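Local coordinates for oligopeptide ABC transporter, periplasmic oligopeptide-binding protein, putative (Thermotoga maritima MSB8, PDB 5IPW) that probably binds oligopeptides outside the cytoplasmic membrane and hands them to an ABC transporter for uptake, at residues A[151-154]-A[155-159]; A[188-192]-A[193-197]; A[599-602]-A[603-607]; A[620-623]-A[624-628]. All blocks are in the same frame, centred on the assembly; numbering follows the deposited sequence.

Interaction 1: residues A[151-154]-A[155-159]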
ATOM      1  N   ASP A 151     -13.685   8.013   2.829  1.00 74.33           N
ATOM      2  CA  ASP A 151     -13.187   8.646   4.055  1.00 77.70           C
ATOM      3  C   ASP A 151     -13.052  10.175   3.959  1.00 75.21           C
ATOM      4  O   ASP A 151     -13.679  10.912   4.729  1.00 74.84           O
ATOM      5  CB  ASP A 151     -11.841   8.003   4.482  1.00 83.84           C
ATOM      6  CG  ASP A 151     -10.976   7.526   3.285  1.00 88.63           C
ATOM      7  OD1 ASP A 151     -11.116   8.053   2.160  1.00 90.96           O
ATOM      8  OD2 ASP A 151     -10.146   6.613   3.474  1.00 91.03           O
ATOM      9  N   TRP A 152     -12.249  10.637   3.003  1.00 70.25           N
ATOM     10  CA  TRP A 152     -11.966  12.067   2.834  1.00 64.81           C
ATOM     11  C   TRP A 152     -13.194  12.898   2.464  1.00 64.84           C
ATOM     12  O   TRP A 152     -13.267  14.068   2.827  1.00 64.69           O
ATOM     13  CB  TRP A 152     -10.854  12.294   1.793  1.00 64.14           C
ATOM     14  CG  TRP A 152     -11.197  11.812   0.411  1.00 59.28           C
ATOM     15  CD1 TRP A 152     -10.960  10.575  -0.104  1.00 57.62           C
ATOM     16  CD2 TRP A 152     -11.846  12.557  -0.618  1.00 56.05           C
ATOM     17  NE1 TRP A 152     -11.420  10.502  -1.389  1.00 58.22           N
ATOM     18  CE2 TRP A 152     -11.973  11.706  -1.731  1.00 56.53           C
ATOM     19  CE3 TRP A 152     -12.337  13.859  -0.706  1.00 56.32           C
ATOM     20  CZ2 TRP A 152     -12.567  12.115  -2.918  1.00 55.55           C
ATOM     21  CZ3 TRP A 152     -12.927  14.266  -1.890  1.00 55.77           C
ATOM     22  CH2 TRP A 152     -13.037  13.397  -2.978  1.00 55.89           C
ATOM     23  N   TYR A 153     -14.146  12.317   1.738  1.00 65.63           N
ATOM     24  CA  TYR A 153     -15.361  13.054   1.373  1.00 70.97           C
ATOM     25  C   TYR A 153     -16.343  13.188   2.542  1.00 73.41           C
ATOM     26  O   TYR A 153     -17.106  14.151   2.593  1.00 72.59           O
ATOM     27  CB  TYR A 153     -16.069  12.412   0.179  1.00 71.53           C
ATOM     28  CG  TYR A 153     -17.208  13.248  -0.388  1.00 73.79           C
ATOM     29  CD1 TYR A 153     -16.978  14.211  -1.373  1.00 75.28           C
ATOM     30  CD2 TYR A 153     -18.514  13.078   0.061  1.00 74.48           C
ATOM     31  CE1 TYR A 153     -18.019  14.973  -1.894  1.00 74.33           C
ATOM     32  CE2 TYR A 153     -19.562  13.831  -0.453  1.00 74.02           C
ATOM     33  CZ  TYR A 153     -19.311  14.777  -1.430  1.00 74.32           C
ATOM     34  OH  TYR A 153     -20.350  15.524  -1.943  1.00 72.98           O
ATOM     35  N   ASN A 154     -16.328  12.226   3.466  1.00 77.70           N
ATOM     36  CA  ASN A 154     -17.206  12.266   4.643  1.00 75.64           C
ATOM     37  C   ASN A 154     -16.776  13.327   5.645  1.00 76.27           C
ATOM     38  O   ASN A 154     -17.608  13.877   6.368  1.00 79.82           O
ATOM     39  CB  ASN A 154     -17.309  10.890   5.303  1.00 74.05           C
ATOM     40  CG  ASN A 154     -18.235   9.953   4.545  1.00 74.49           C
ATOM     41  OD1 ASN A 154     -19.225  10.388   3.953  1.00 73.37           O
ATOM     42  ND2 ASN A 154     -17.920   8.659   4.560  1.00 74.36           N
ATOM     43  N   ILE A 155     -15.481  13.621   5.689  1.00 73.72           N
ATOM     44  CA  ILE A 155     -15.040  14.881   6.262  1.00 75.66           C
ATOM     45  C   ILE A 155     -15.578  15.909   5.273  1.00 79.84           C
ATOM     46  O   ILE A 155     -15.431  15.728   4.066  1.00 90.60           O
ATOM     47  CB  ILE A 155     -13.507  14.984   6.361  1.00 74.71           C
ATOM     48  CG1 ILE A 155     -12.959  13.836   7.219  1.00 76.73           C
ATOM     49  CG2 ILE A 155     -13.103  16.341   6.932  1.00 73.89           C
ATOM     50  CD1 ILE A 155     -11.487  13.941   7.548  1.00 77.27           C
ATOM     51  N   GLY A 156     -16.215  16.966   5.760  1.00 75.94           N
ATOM     52  CA  GLY A 156     -16.782  17.970   4.857  1.00 73.10           C
ATOM     53  C   GLY A 156     -15.717  18.569   3.953  1.00 70.04           C
ATOM     54  O   GLY A 156     -14.642  18.945   4.426  1.00 68.80           O
ATOM     55  N   VAL A 157     -16.003  18.647   2.655  1.00 67.45           N
ATOM     56  CA  VAL A 157     -15.047  19.207   1.697  1.00 66.53           C
ATOM     57  C   VAL A 157     -15.724  20.063   0.627  1.00 66.77           C
ATOM     58  O   VAL A 157     -16.761  19.689   0.076  1.00 64.42           O
ATOM     59  CB  VAL A 157     -14.195  18.101   1.023  1.00 65.21           C
ATOM     60  CG1 VAL A 157     -15.042  17.209   0.123  1.00 64.51           C
ATOM     61  CG2 VAL A 157     -13.035  18.715   0.247  1.00 64.17           C
ATOM     62  N   LYS A 158     -15.118  21.216   0.344  1.00 68.28           N
ATOM     63  CA  LYS A 158     -15.550  22.086  -0.744  1.00 70.72           C
ATOM     64  C   LYS A 158     -14.411  22.177  -1.759  1.00 65.51           C
ATOM     65  O   LYS A 158     -13.269  22.471  -1.395  1.00 60.12           O
ATOM     66  CB  LYS A 158     -15.914  23.482  -0.214  1.00 76.06           C
ATOM     67  CG  LYS A 158     -17.283  23.989  -0.657  1.00 80.68           C
ATOM     68  CD  LYS A 158     -17.397  24.153  -2.169  1.00 84.61           C
ATOM     69  CE  LYS A 158     -18.851  24.256  -2.615  1.00 88.22           C
ATOM     70  NZ  LYS A 158     -19.036  23.790  -4.020  1.00 90.27           N
ATOM     71  N   VAL A 159     -14.726  21.917  -3.024  1.00 62.85           N
ATOM     72  CA  VAL A 159     -13.727  21.890  -4.085  1.00 63.80           C
ATOM     73  C   VAL A 159     -14.119  22.829  -5.220  1.00 62.88           C
ATOM     74  O   VAL A 159     -15.238  22.770  -5.728  1.00 63.16           O
ATOM     75  CB  VAL A 159     -13.533  20.454  -4.622  1.00 64.42           C
ATOM     76  CG1 VAL A 159     -12.554  20.426  -5.789  1.00 65.56           C
ATOM     77  CG2 VAL A 159     -13.025  19.547  -3.509  1.00 64.05           C
TER

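Interaction 2: residues A[188-192]-A[193-197]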
ATOM      1  N   THR A 188      -7.041  13.089  -9.866  1.00 43.35           N
ATOM      2  CA  THR A 188      -6.839  13.701 -11.168  1.00 42.75           C
ATOM      3  C   THR A 188      -8.156  13.967 -11.881  1.00 41.78           C
ATOM      4  O   THR A 188      -8.197  14.722 -12.846  1.00 41.11           O
ATOM      5  CB  THR A 188      -5.947  12.828 -12.058  1.00 42.12           C
ATOM      6  OG1 THR A 188      -6.499  11.512 -12.138  1.00 41.84           O
ATOM      7  CG2 THR A 188      -4.536  12.757 -11.472  1.00 42.95           C
ATOM      8  N   GLY A 189      -9.228  13.331 -11.420  1.00 43.39           N
ATOM      9  CA  GLY A 189     -10.574  13.639 -11.903  1.00 41.94           C
ATOM     10  C   GLY A 189     -10.999  12.774 -13.072  1.00 40.31           C
ATOM     11  O   GLY A 189     -10.480  11.679 -13.259  1.00 38.50           O
ATOM     12  N   ALA A 190     -11.949  13.275 -13.857  1.00 38.95           N
ATOM     13  CA  ALA A 190     -12.499  12.532 -14.985  1.00 39.35           C
ATOM     14  C   ALA A 190     -12.935  13.502 -16.084  1.00 39.21           C
ATOM     15  O   ALA A 190     -13.170  14.678 -15.815  1.00 38.74           O
ATOM     16  CB  ALA A 190     -13.672  11.682 -14.519  1.00 40.34           C
ATOM     17  N   PRO A 191     -13.046  13.012 -17.328  1.00 39.23           N
ATOM     18  CA  PRO A 191     -13.265  13.894 -18.481  1.00 38.61           C
ATOM     19  C   PRO A 191     -14.707  14.365 -18.636  1.00 38.89           C
ATOM     20  O   PRO A 191     -15.516  13.718 -19.301  1.00 38.25           O
ATOM     21  CB  PRO A 191     -12.843  13.023 -19.662  1.00 39.27           C
ATOM     22  CG  PRO A 191     -13.121  11.630 -19.211  1.00 39.06           C
ATOM     23  CD  PRO A 191     -12.852  11.609 -17.735  1.00 38.23           C
ATOM     24  N   ALA A 192     -15.010  15.505 -18.027  1.00 40.52           N
ATOM     25  CA  ALA A 192     -16.348  16.083 -18.076  1.00 40.32           C
ATOM     26  C   ALA A 192     -16.843  16.275 -19.504  1.00 41.11           C
ATOM     27  O   ALA A 192     -18.016  16.057 -19.791  1.00 43.33           O
ATOM     28  CB  ALA A 192     -16.369  17.405 -17.338  1.00 40.26           C
ATOM     29  N   HIS A 193     -15.950  16.664 -20.406  1.00 40.92           N
ATOM     30  CA  HIS A 193     -16.348  16.923 -21.795  1.00 40.14           C
ATOM     31  C   HIS A 193     -16.928  15.676 -22.466  1.00 40.41           C
ATOM     32  O   HIS A 193     -17.764  15.786 -23.368  1.00 42.33           O
ATOM     33  CB  HIS A 193     -15.172  17.479 -22.607  1.00 38.98           C
ATOM     34  CG  HIS A 193     -14.142  16.456 -22.973  1.00 38.96           C
ATOM     35  ND1 HIS A 193     -13.175  16.020 -22.091  1.00 39.66           N
ATOM     36  CD2 HIS A 193     -13.924  15.789 -24.132  1.00 38.38           C
ATOM     37  CE1 HIS A 193     -12.409  15.123 -22.689  1.00 39.84           C
ATOM     38  NE2 HIS A 193     -12.840  14.969 -23.931  1.00 39.60           N
ATOM     39  N   TYR A 194     -16.474  14.502 -22.025  1.00 38.53           N
ATOM     40  CA  TYR A 194     -16.978  13.228 -22.524  1.00 37.63           C
ATOM     41  C   TYR A 194     -18.151  12.699 -21.705  1.00 37.93           C
ATOM     42  O   TYR A 194     -19.097  12.169 -22.276  1.00 37.90           O
ATOM     43  CB  TYR A 194     -15.867  12.171 -22.532  1.00 37.61           C
ATOM     44  CG  TYR A 194     -16.337  10.788 -22.959  1.00 37.91           C
ATOM     45  CD1 TYR A 194     -16.610  10.501 -24.293  1.00 37.99           C
ATOM     46  CD2 TYR A 194     -16.508   9.768 -22.021  1.00 39.13           C
ATOM     47  CE1 TYR A 194     -17.045   9.239 -24.682  1.00 39.13           C
ATOM     48  CE2 TYR A 194     -16.935   8.502 -22.400  1.00 38.75           C
ATOM     49  CZ  TYR A 194     -17.208   8.243 -23.728  1.00 38.27           C
ATOM     50  OH  TYR A 194     -17.631   6.992 -24.097  1.00 37.35           O
ATOM     51  N   LEU A 195     -18.081  12.827 -20.382  1.00 37.51           N
ATOM     52  CA  LEU A 195     -19.030  12.144 -19.496  1.00 39.44           C
ATOM     53  C   LEU A 195     -20.350  12.877 -19.222  1.00 41.59           C
ATOM     54  O   LEU A 195     -21.356  12.236 -18.901  1.00 40.97           O
ATOM     55  CB  LEU A 195     -18.361  11.813 -18.162  1.00 38.53           C
ATOM     56  CG  LEU A 195     -17.349  10.674 -18.238  1.00 38.26           C
ATOM     57  CD1 LEU A 195     -16.587  10.563 -16.931  1.00 38.09           C
ATOM     58  CD2 LEU A 195     -18.027   9.355 -18.566  1.00 37.41           C
ATOM     59  N   LYS A 196     -20.348  14.203 -19.341  1.00 43.36           N
ATOM     60  CA  LYS A 196     -21.541  15.006 -19.039  1.00 43.28           C
ATOM     61  C   LYS A 196     -22.773  14.601 -19.855  1.00 43.70           C
ATOM     62  O   LYS A 196     -23.902  14.783 -19.395  1.00 43.76           O
ATOM     63  CB  LYS A 196     -21.260  16.495 -19.233  1.00 42.84           C
ATOM     64  CG  LYS A 196     -20.557  17.136 -18.057  1.00 44.02           C
ATOM     65  CD  LYS A 196     -20.309  18.614 -18.299  1.00 46.30           C
ATOM     66  CE  LYS A 196     -19.910  19.315 -17.007  1.00 49.85           C
ATOM     67  NZ  LYS A 196     -19.656  20.773 -17.192  1.00 51.81           N
ATOM     68  N   GLN A 197     -22.561  14.063 -21.057  1.00 42.75           N
ATOM     69  CA  GLN A 197     -23.673  13.581 -21.892  1.00 42.12           C
ATOM     70  C   GLN A 197     -24.431  12.402 -21.268  1.00 42.75           C
ATOM     71  O   GLN A 197     -25.539  12.094 -21.693  1.00 41.74           O
ATOM     72  CB  GLN A 197     -23.179  13.183 -23.282  1.00 40.71           C
ATOM     73  CG  GLN A 197     -22.259  11.977 -23.296  1.00 40.29           C
ATOM     74  CD  GLN A 197     -21.812  11.644 -24.691  1.00 41.24           C
ATOM     75  OE1 GLN A 197     -22.641  11.415 -25.567  1.00 42.02           O
ATOM     76  NE2 GLN A 197     -20.502  11.630 -24.919  1.00 41.26           N
TER

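Interaction 3: residues A[599-602]-A[603-607]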
ATOM      1  N   ALA A 599       9.571 -10.387  -8.654  1.00 43.10           N
ATOM      2  CA  ALA A 599       9.089 -10.061  -9.978  1.00 42.26           C
ATOM      3  C   ALA A 599      10.121 -10.574 -10.945  1.00 41.12           C
ATOM      4  O   ALA A 599      11.221 -10.963 -10.544  1.00 40.22           O
ATOM      5  CB  ALA A 599       8.941  -8.556 -10.130  1.00 41.57           C
ATOM      6  N   ILE A 600       9.776 -10.578 -12.221  1.00 41.13           N
ATOM      7  CA  ILE A 600      10.753 -10.888 -13.243  1.00 41.99           C
ATOM      8  C   ILE A 600      10.731  -9.823 -14.313  1.00 39.19           C
ATOM      9  O   ILE A 600       9.714  -9.167 -14.531  1.00 37.24           O
ATOM     10  CB  ILE A 600      10.548 -12.288 -13.867  1.00 45.27           C
ATOM     11  CG1 ILE A 600       9.298 -12.344 -14.750  1.00 49.23           C
ATOM     12  CG2 ILE A 600      10.474 -13.342 -12.773  1.00 46.10           C
ATOM     13  CD1 ILE A 600       9.202 -13.621 -15.568  1.00 51.17           C
ATOM     14  N   ALA A 601      11.881  -9.653 -14.949  1.00 37.59           N
ATOM     15  CA  ALA A 601      12.025  -8.764 -16.072  1.00 38.12           C
ATOM     16  C   ALA A 601      13.006  -9.403 -17.028  1.00 37.99           C
ATOM     17  O   ALA A 601      14.066  -9.834 -16.623  1.00 37.94           O
ATOM     18  CB  ALA A 601      12.549  -7.415 -15.609  1.00 38.56           C
ATOM     19  N   LYS A 602      12.649  -9.472 -18.296  1.00 39.53           N
ATOM     20  CA  LYS A 602      13.584  -9.907 -19.305  1.00 42.79           C
ATOM     21  C   LYS A 602      14.849  -9.064 -19.233  1.00 42.96           C
ATOM     22  O   LYS A 602      14.816  -7.913 -18.808  1.00 43.05           O
ATOM     23  CB  LYS A 602      12.964  -9.787 -20.696  1.00 44.88           C
ATOM     24  CG  LYS A 602      11.842 -10.781 -20.948  1.00 47.91           C
ATOM     25  CD  LYS A 602      12.360 -12.173 -21.252  1.00 49.34           C
ATOM     26  CE  LYS A 602      12.839 -12.274 -22.687  1.00 50.47           C
ATOM     27  NZ  LYS A 602      13.077 -13.700 -23.028  1.00 54.05           N
ATOM     28  N   ASN A 603      15.959  -9.641 -19.669  1.00 42.33           N
ATOM     29  CA  ASN A 603      17.241  -8.954 -19.648  1.00 42.26           C
ATOM     30  C   ASN A 603      17.286  -7.698 -20.508  1.00 39.98           C
ATOM     31  O   ASN A 603      18.125  -6.829 -20.272  1.00 38.72           O
ATOM     32  CB  ASN A 603      18.359  -9.905 -20.081  1.00 42.60           C
ATOM     33  CG  ASN A 603      18.581 -11.017 -19.086  1.00 43.59           C
ATOM     34  OD1 ASN A 603      18.302 -10.863 -17.900  1.00 46.75           O
ATOM     35  ND2 ASN A 603      19.074 -12.147 -19.564  1.00 46.52           N
ATOM     36  N   ASN A 604      16.401  -7.609 -21.500  1.00 37.66           N
ATOM     37  CA  ASN A 604      16.336  -6.432 -22.365  1.00 36.85           C
ATOM     38  C   ASN A 604      15.193  -5.484 -21.979  1.00 36.36           C
ATOM     39  O   ASN A 604      14.865  -4.553 -22.722  1.00 34.05           O
ATOM     40  CB  ASN A 604      16.221  -6.851 -23.832  1.00 36.68           C
ATOM     41  CG  ASN A 604      14.867  -7.447 -24.178  1.00 37.04           C
ATOM     42  OD1 ASN A 604      14.206  -8.077 -23.341  1.00 36.31           O
ATOM     43  ND2 ASN A 604      14.445  -7.251 -25.430  1.00 36.24           N
ATOM     44  N   PHE A 605      14.599  -5.741 -20.814  1.00 36.06           N
ATOM     45  CA  PHE A 605      13.530  -4.927 -20.275  1.00 36.29           C
ATOM     46  C   PHE A 605      14.096  -4.134 -19.103  1.00 36.25           C
ATOM     47  O   PHE A 605      14.467  -4.704 -18.072  1.00 38.28           O
ATOM     48  CB  PHE A 605      12.363  -5.801 -19.825  1.00 35.24           C
ATOM     49  CG  PHE A 605      11.093  -5.035 -19.617  1.00 34.89           C
ATOM     50  CD1 PHE A 605      10.845  -4.396 -18.417  1.00 34.02           C
ATOM     51  CD2 PHE A 605      10.159  -4.932 -20.639  1.00 34.24           C
ATOM     52  CE1 PHE A 605       9.678  -3.678 -18.231  1.00 34.29           C
ATOM     53  CE2 PHE A 605       8.988  -4.225 -20.460  1.00 34.07           C
ATOM     54  CZ  PHE A 605       8.745  -3.597 -19.251  1.00 35.07           C
ATOM     55  N   ARG A 606      14.148  -2.816 -19.263  1.00 35.26           N
ATOM     56  CA  ARG A 606      15.009  -1.979 -18.445  1.00 34.71           C
ATOM     57  C   ARG A 606      14.265  -0.912 -17.669  1.00 34.19           C
ATOM     58  O   ARG A 606      13.051  -0.774 -17.807  1.00 33.24           O
ATOM     59  CB  ARG A 606      16.069  -1.354 -19.348  1.00 36.22           C
ATOM     60  CG  ARG A 606      17.126  -2.352 -19.784  1.00 37.92           C
ATOM     61  CD  ARG A 606      18.003  -2.716 -18.600  1.00 40.19           C
ATOM     62  NE  ARG A 606      18.216  -4.147 -18.483  1.00 43.84           N
ATOM     63  CZ  ARG A 606      18.859  -4.737 -17.476  1.00 47.72           C
ATOM     64  NH1 ARG A 606      19.358  -4.027 -16.471  1.00 46.96           N
ATOM     65  NH2 ARG A 606      19.006  -6.058 -17.477  1.00 52.89           N
ATOM     66  N   ASN A 607      15.013  -0.174 -16.842  1.00 34.48           N
ATOM     67  CA  ASN A 607      14.476   0.858 -15.941  1.00 32.60           C
ATOM     68  C   ASN A 607      13.546   0.272 -14.880  1.00 32.71           C
ATOM     69  O   ASN A 607      12.669   0.966 -14.360  1.00 31.64           O
ATOM     70  CB  ASN A 607      13.780   1.999 -16.720  1.00 31.84           C
ATOM     71  CG  ASN A 607      14.759   3.046 -17.258  1.00 31.70           C
ATOM     72  OD1 ASN A 607      15.917   3.109 -16.870  1.00 31.55           O
ATOM     73  ND2 ASN A 607      14.275   3.879 -18.153  1.00 32.34           N
TER

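Interaction 4: residues A[620-623]-A[624-628]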
ATOM      1  N   THR A 620       1.635  -0.809  -6.038  1.00 38.82           N
ATOM      2  CA  THR A 620       2.648  -1.596  -6.727  1.00 38.16           C
ATOM      3  C   THR A 620       2.009  -2.310  -7.919  1.00 37.11           C
ATOM      4  O   THR A 620       0.931  -2.866  -7.782  1.00 37.11           O
ATOM      5  CB  THR A 620       3.319  -2.593  -5.762  1.00 37.33           C
ATOM      6  OG1 THR A 620       3.987  -1.865  -4.723  1.00 38.41           O
ATOM      7  CG2 THR A 620       4.343  -3.451  -6.471  1.00 37.58           C
ATOM      8  N   PRO A 621       2.664  -2.282  -9.097  1.00 37.68           N
ATOM      9  CA  PRO A 621       3.997  -1.772  -9.399  1.00 37.25           C
ATOM     10  C   PRO A 621       4.099  -0.293  -9.781  1.00 37.24           C
ATOM     11  O   PRO A 621       5.158   0.120 -10.237  1.00 39.29           O
ATOM     12  CB  PRO A 621       4.407  -2.630 -10.593  1.00 38.05           C
ATOM     13  CG  PRO A 621       3.134  -2.780 -11.355  1.00 38.11           C
ATOM     14  CD  PRO A 621       2.037  -2.847 -10.310  1.00 38.49           C
ATOM     15  N   LEU A 622       3.054   0.510  -9.588  1.00 37.38           N
ATOM     16  CA  LEU A 622       3.152   1.957  -9.873  1.00 38.17           C
ATOM     17  C   LEU A 622       4.320   2.594  -9.131  1.00 38.51           C
ATOM     18  O   LEU A 622       4.959   3.534  -9.597  1.00 39.05           O
ATOM     19  CB  LEU A 622       1.872   2.680  -9.473  1.00 37.78           C
ATOM     20  CG  LEU A 622       1.827   4.165  -9.833  1.00 37.59           C
ATOM     21  CD1 LEU A 622       1.842   4.342 -11.343  1.00 38.04           C
ATOM     22  CD2 LEU A 622       0.602   4.825  -9.227  1.00 38.21           C
ATOM     23  N   ASN A 623       4.552   2.069  -7.947  1.00 42.49           N
ATOM     24  CA  ASN A 623       5.690   2.376  -7.107  1.00 44.58           C
ATOM     25  C   ASN A 623       7.053   2.300  -7.839  1.00 41.45           C
ATOM     26  O   ASN A 623       7.982   3.017  -7.499  1.00 39.20           O
ATOM     27  CB  ASN A 623       5.632   1.363  -5.950  1.00 49.67           C
ATOM     28  CG  ASN A 623       6.665   1.616  -4.904  1.00 56.03           C
ATOM     29  OD1 ASN A 623       7.196   2.725  -4.797  1.00 67.09           O
ATOM     30  ND2 ASN A 623       6.965   0.592  -4.116  1.00 55.66           N
ATOM     31  N   ALA A 624       7.166   1.408  -8.824  1.00 38.68           N
ATOM     32  CA  ALA A 624       8.365   1.279  -9.654  1.00 37.92           C
ATOM     33  C   ALA A 624       8.391   2.256 -10.833  1.00 36.78           C
ATOM     34  O   ALA A 624       9.402   2.367 -11.530  1.00 36.20           O
ATOM     35  CB  ALA A 624       8.466  -0.146 -10.178  1.00 39.74           C
ATOM     36  N   MET A 625       7.262   2.919 -11.065  1.00 36.89           N
ATOM     37  CA  MET A 625       7.091   3.935 -12.099  1.00 39.32           C
ATOM     38  C   MET A 625       7.212   3.386 -13.517  1.00 37.81           C
ATOM     39  O   MET A 625       8.139   3.724 -14.246  1.00 39.09           O
ATOM     40  CB  MET A 625       8.049   5.122 -11.865  1.00 43.62           C
ATOM     41  CG  MET A 625       7.421   6.481 -12.175  1.00 47.35           C
ATOM     42  SD  MET A 625       5.807   6.688 -11.377  1.00 53.24           S
ATOM     43  CE  MET A 625       5.267   8.244 -12.060  1.00 57.42           C
ATOM     44  N   PRO A 626       6.250   2.546 -13.925  1.00 36.50           N
ATOM     45  CA  PRO A 626       6.339   1.841 -15.214  1.00 35.41           C
ATOM     46  C   PRO A 626       6.267   2.701 -16.475  1.00 34.62           C
ATOM     47  O   PRO A 626       6.629   2.234 -17.559  1.00 33.44           O
ATOM     48  CB  PRO A 626       5.156   0.870 -15.165  1.00 36.08           C
ATOM     49  CG  PRO A 626       4.224   1.440 -14.169  1.00 36.12           C
ATOM     50  CD  PRO A 626       5.092   2.094 -13.138  1.00 35.78           C
ATOM     51  N   MET A 627       5.823   3.945 -16.350  1.00 34.34           N
ATOM     52  CA  MET A 627       5.807   4.840 -17.503  1.00 33.50           C
ATOM     53  C   MET A 627       7.205   5.022 -18.110  1.00 31.27           C
ATOM     54  O   MET A 627       7.321   5.330 -19.294  1.00 29.55           O
ATOM     55  CB  MET A 627       5.171   6.196 -17.147  1.00 34.69           C
ATOM     56  CG  MET A 627       6.020   7.130 -16.284  1.00 36.84           C
ATOM     57  SD  MET A 627       5.084   8.542 -15.617  1.00 37.81           S
ATOM     58  CE  MET A 627       6.055   9.795 -16.383  1.00 40.01           C
ATOM     59  N   GLN A 628       8.255   4.820 -17.308  1.00 29.91           N
ATOM     60  CA  GLN A 628       9.644   4.951 -17.796  1.00 29.17           C
ATOM     61  C   GLN A 628      10.381   3.622 -17.959  1.00 28.14           C
ATOM     62  O   GLN A 628      11.598   3.608 -18.156  1.00 27.37           O
ATOM     63  CB  GLN A 628      10.476   5.931 -16.927  1.00 28.04           C
ATOM     64  CG  GLN A 628      10.554   5.654 -15.436  1.00 27.45           C
ATOM     65  CD  GLN A 628      11.539   4.572 -15.061  1.00 27.48           C
ATOM     66  OE1 GLN A 628      12.733   4.687 -15.322  1.00 27.03           O
ATOM     67  NE2 GLN A 628      11.043   3.512 -14.425  1.00 28.42           N
TER

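Interaction 1: residues A[151-154]-A[155-159]
Asp151 O, at the start of the short helix 151-154, takes two weak hydrogen bonds from the far end of that turn: one from Ile155 N at 3.4 Å, with an N-H...O angle of 162°, and one from Asn154 N at 3.2 Å. The turn is thus closed only lightly, and at Ile155 the chain leaves helical angles. The carboxylate of Asp151 bends back over its own backbone, where OD1 receives the N-H of Trp152 at 2.9 Å on its anti side. An acid suits this place because the amides of a first helical turn have no carbonyl from an earlier turn to bind. Beyond the glycine, Val157 reaches back to the helix. Its CG1 lies between the backbone N and the carbonyl carbon, chi1 67°, which turns this methyl to the two aromatic rings. It stands 3.9 Å from CD1 of Tyr153 and 4.1 Å from CZ3 of Trp152, slanting in toward both. A compact branched residue can touch two rings at once and also suits a strand. Tyr153 CB lies above one face of the Trp152 indole, offset toward its rim. Ile155 sets its CB 3.7 Å from Trp152 O and turns its hydrocarbon to Phe171 and Tyr175, while the indole is buried against Phe187 and Val140. Backbone bonds of Gly156 with Ser172 and of Lys158 with Glu170 then start the pairing with strand 166-171. The arrangement is a one-turn helix joined by the short link Ile155-Gly156 to strand 157-163, an outermost strand of a five-stranded antiparallel sheet.

Interaction 2: residues A[188-192]-A[193-197]
Leu195 pushes its CD1 methyl into a shallow hollow formed by Ala190 and Pro191, 3.9 Å from Ala190 CB and 4.0 Å from Pro191 CD. Its CG stands beside the backbone N, chi1 -73°, which lays the branch back along the incoming chain; Phe134 and Phe224 also pack on this buried leucine. The other bump of the proline ring, Pro191 CB, meets the imidazole of His193 obliquely, 3.7 Å from CE1. Pro191 is the N-cap of helix 192-195, and its carbonyl oxygen is gripped twice: by Leu195 N at 2.9 Å, in the carbonyl plane, and by Tyr194 N at 3.0 Å, from above that plane. Proline fits just ahead of a helix, where its missing N-H costs no helical bond. Lys196 N bonds to Ala192 O at 3.0 Å, and the extended lysine chain runs over that carbonyl until CE comes 4.0 Å from Ala192 CB, the small methyl leaving room for it. With an alanine here, the methylenes beyond CB that run over the Ala192 carbonyl would be gone, and the Tyr202 ring would probably lose its cation-pi partner. His193 NE2 bonds to Asp123, while Tyr194 OH, its ring having turned away from the proline, meets Asn233.

Interaction 3: residues A[599-602]-A[603-607]
Phe605 N donates to Lys602 O at 3.0 Å, from well above the carbonyl plane, closing a type I beta turn with Asn603 and Asn604 at its corners. Asn604 holds its CG between the backbone N and the carbonyl carbon, chi1 71°, which curls the amide back over the turn and places OD1 3.4 Å from Lys602 CB. Asparagine, short and polar, suits such a corner. Lys602 itself is folded, bent at both chi2 and chi3, and its ammonium ends at the carbonyl of Gly324. In Phe605 the ring lies anti to the backbone N, chi1 -164°, and leads away from the turn; CB stays 3.4 Å from Lys602 O, while CD1 comes obliquely to 4.5 Å from Ala601 CB, a small group beside a large ring. Arg606 also curls back, its guanidinium set side-on to the turn. NH2 and NE reach Asn603 O from the same face of its carbonyl plane, at 3.0 Å and 3.2 Å, with the oxygen close to the guanidinium plane, so the two bonds fix the group's rotation. NH1 carries a salt bridge to Glu54, which probably offsets the nearby charge of Arg327. The turn thus leads out of strand 599-602, which lies between strands 299-300 and 326-333, into strand 605-606, which pairs antiparallel with strand 630-631.

Interaction 4: residues A[620-623]-A[624-628]
Two successive 3-10 bonds wind the backbone, Ala624 N to Pro621 O at 2.8 Å and Met625 N to Leu622 O also at 2.8 Å, each donor lying more than 50° out of its carbonyl plane. A cis peptide bond leads into Pro621, whose ring packs on Lys78 and Leu79 of helix 73-80. Pro626 folds back over this turn: its CD lies 3.5 Å from Pro621 O and 3.8 Å from Leu622 CA, with CD1 of Leu622 reaching toward the same carbon at 4.3 Å. The fold here is a buried loop of two short 3-10 turns, on the way from strand 613-614 to strand 630-631, with the break between them at Met625. There phi is positive (66°), and the chain changes course before Pro626, a residue suited to starting a new turn because it has no N-H to satisfy. The methionine chain, bent at chi2, brings SD to 3.7 Å from Leu622 O. Ala624, small enough to sit close to the Pro621 carbonyl, turns its methyl also to Pro609. Met625 O is held from opposite faces, by Gln628 NE2 at 2.9 Å and by Gln628 N at 3.3 Å, while OE1 of that glutamine accepts the N-H of Val53.

How the interactions relate
The four contacts fall into two pairs. Interactions 3 and 4, with centres 13 Å apart, touch directly: Asn607 ND2 lies 2.7 Å from Gln628 O in a probable hydrogen bond, and both residues also bind backbone N-H groups within 53-55, tying the two stretches to one neighbouring strip of chain. Interactions 1 and 2 have centres 20 Å apart and do not touch, yet helix 129-140 packs against both, through Val140 on Trp152 and Tyr153 and through Ile139 on Ala190. Interactions 1 and 3 lie on opposite sides of the chain's centre, 41 Å between centres. Interaction 4 is intermediate, its centre 29 Å from that of interaction 1 and 26 Å from that of interaction 2.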